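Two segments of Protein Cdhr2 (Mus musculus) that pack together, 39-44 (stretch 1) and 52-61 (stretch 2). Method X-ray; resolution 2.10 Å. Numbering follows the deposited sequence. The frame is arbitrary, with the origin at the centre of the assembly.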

# COMPACT_ATOMS: atom_id res chain seq x y z
N LEU A 39 57.12 16.25 31.75
CA LEU A 39 56.07 16.15 32.74
C LEU A 39 55.16 14.91 32.60
O LEU A 39 55.23 14.20 31.60
N THR A 40 54.33 14.65 33.61
CA THR A 40 53.46 13.48 33.61
C THR A 40 51.96 13.81 33.48
O THR A 40 51.49 14.84 33.97
N TYR A 41 51.23 12.88 32.87
CA TYR A 41 49.79 13.01 32.59
C TYR A 41 48.97 12.02 33.39
O TYR A 41 49.46 10.95 33.72
N GLY A 42 47.72 12.37 33.65
CA GLY A 42 46.77 11.44 34.27
C GLY A 42 45.34 11.71 33.83
O GLY A 42 45.04 12.76 33.25
N ILE A 43 44.47 10.74 34.08
CA ILE A 43 43.04 10.89 33.88
C ILE A 43 42.35 10.53 35.19
O ILE A 43 42.70 9.53 35.80
N SER A 44 41.43 11.38 35.64
CA SER A 44 40.73 11.20 36.93
C SER A 44 39.25 11.56 36.80
O SER A 44 38.78 12.05 35.75
N SER A 52 43.15 4.18 30.11
CA SER A 52 44.38 3.78 30.74
C SER A 52 45.43 4.70 30.16
O SER A 52 45.64 4.68 28.95
N VAL A 53 46.07 5.50 31.00
CA VAL A 53 47.06 6.51 30.53
C VAL A 53 48.50 6.09 30.84
O VAL A 53 48.80 5.64 31.94
N ASN A 54 49.39 6.24 29.88
CA ASN A 54 50.81 6.12 30.18
C ASN A 54 51.28 7.51 30.69
O ASN A 54 51.30 8.51 29.94
N ALA A 55 51.65 7.55 31.97
CA ALA A 55 51.91 8.80 32.66
C ALA A 55 53.07 9.56 32.08
O ALA A 55 53.08 10.77 32.13
N ASN A 56 54.02 8.86 31.46
CA ASN A 56 55.22 9.47 30.93
C ASN A 56 55.09 9.85 29.47
O ASN A 56 55.53 10.92 29.10
N THR A 57 54.48 8.98 28.67
CA THR A 57 54.45 9.19 27.24
C THR A 57 53.20 9.88 26.74
O THR A 57 53.19 10.37 25.62
N GLY A 58 52.13 9.87 27.53
CA GLY A 58 50.85 10.49 27.15
C GLY A 58 49.92 9.58 26.35
O GLY A 58 48.81 9.98 25.98
N GLU A 59 50.38 8.36 26.08
CA GLU A 59 49.59 7.36 25.38
C GLU A 59 48.33 7.04 26.18
O GLU A 59 48.42 6.63 27.33
N VAL A 60 47.16 7.20 25.57
CA VAL A 60 45.90 6.85 26.19
C VAL A 60 45.18 5.79 25.41
O VAL A 60 44.72 6.04 24.30
N LYS A 61 45.05 4.63 26.03
CA LYS A 61 44.28 3.51 25.50
C LYS A 61 42.88 3.45 26.09
O LYS A 61 42.68 3.84 27.25

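Stretch 1 is a strand from Thr 40 to Ser 44 that packs on a hairpin formed by stretch 2. The two touch through apolar side chains and through backbone atoms of the turn, with one direct hydrogen bond. Tyr 41 N donates to Ala 55 O at 2.9 Å. Ala 55 CA also lies 3.4 Å from Tyr 41 O in a CA-H...O contact.

Ile 43 points toward stretch 2. Its chi1 is m and its chi2 is t, which extends CD1 into the contact. Ile 43 CD1 reaches Val 53 CG2 at 3.4 Å and Val 60 CG1 at 4.0 Å. Val 53 and Val 60 both point toward stretch 1, and both are in the t rotamer. Val 53 also meets Tyr 41, with CG1 4.2 Å from Tyr 41 CB.

Tyr 41 leaves its backbone sideways. With chi1 m and chi2 near -91°, its ring lies beside the turn of the hairpin. Tyr 41 CD2 comes within 3.6 Å of Gly 58 CA. Asn 56 O sits at the ring edge, 4.2 Å from Tyr 41 CE2. The hydroxyl is hydrogen-bonded elsewhere in the structure. Gly 58 has phi/psi of 87/-1, where a CB would jam against the preceding carbonyl O; it would also lie 3.3 Å from Tyr 41 CE2.

Thr 40, chi1 p, places CG2 3.9 Å from Asn 56 ND2. Asn 56 starts away from stretch 1, but its m rotamer brings the amide end nearer.

The turn is held by its own polar side chains. Asn 54 points away with chi1 t, and its OD1 accepts from Asn 56 N at 3.0 Å and Thr 57 N at 3.1 Å. Thr 57, chi1 p, also points away; its OG1 accepts from Glu 59 N at 3.2 Å.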

# COMPACT_ATOMS: atom_id res chain seq x y z
CB LEU A 39 55.24 17.42 32.74
CG LEU A 39 54.59 18.01 31.51
CD1 LEU A 39 53.68 17.01 30.83
CD2 LEU A 39 53.80 19.25 31.94
CB THR A 40 53.65 12.64 34.89
OG1 THR A 40 53.23 13.41 36.02
CG2 THR A 40 55.10 12.21 35.06
CB TYR A 41 49.50 12.70 31.12
CG TYR A 41 50.35 13.43 30.15
CD1 TYR A 41 49.95 14.67 29.64
CD2 TYR A 41 51.55 12.89 29.71
CE1 TYR A 41 50.73 15.35 28.72
CE2 TYR A 41 52.34 13.57 28.78
CZ TYR A 41 51.92 14.80 28.30
OH TYR A 41 52.68 15.49 27.40
CB ILE A 43 42.54 10.09 32.66
CG1 ILE A 43 42.93 10.88 31.39
CG2 ILE A 43 41.02 9.91 32.65
CD1 ILE A 43 42.72 10.17 30.07
CB SER A 44 41.38 12.07 38.02
OG SER A 44 41.23 13.45 37.70
CB SER A 52 44.70 2.34 30.34
OG SER A 52 46.05 2.02 30.61
CB VAL A 53 46.83 7.85 31.23
CG1 VAL A 53 47.80 8.90 30.72
CG2 VAL A 53 45.39 8.30 31.04
CB ASN A 54 51.59 5.62 28.98
CG ASN A 54 53.06 5.43 29.28
OD1 ASN A 54 53.70 6.30 29.90
ND2 ASN A 54 53.61 4.33 28.83
CB ALA A 55 52.12 8.56 34.15
CB ASN A 56 56.42 8.52 31.11
CG ASN A 56 56.65 8.17 32.55
OD1 ASN A 56 56.64 7.00 32.92
ND2 ASN A 56 56.82 9.18 33.39
CB THR A 57 54.60 7.87 26.45
OG1 THR A 57 53.36 7.15 26.47
CG2 THR A 57 55.74 7.03 27.01
CB GLU A 59 50.42 6.07 25.21
CG GLU A 59 49.81 5.05 24.28
CD GLU A 59 50.50 3.71 24.37
OE1 GLU A 59 50.37 2.99 25.41
OE2 GLU A 59 51.19 3.36 23.41
CB VAL A 60 44.94 8.05 26.35
CG1 VAL A 60 43.68 7.62 27.09
CG2 VAL A 60 45.63 9.20 27.05
CB LYS A 61 44.97 2.19 25.82
CG LYS A 61 46.29 2.01 25.11
CD LYS A 61 46.85 0.64 25.39
CE LYS A 61 48.21 0.43 24.73
NZ LYS A 61 48.81 -0.82 25.29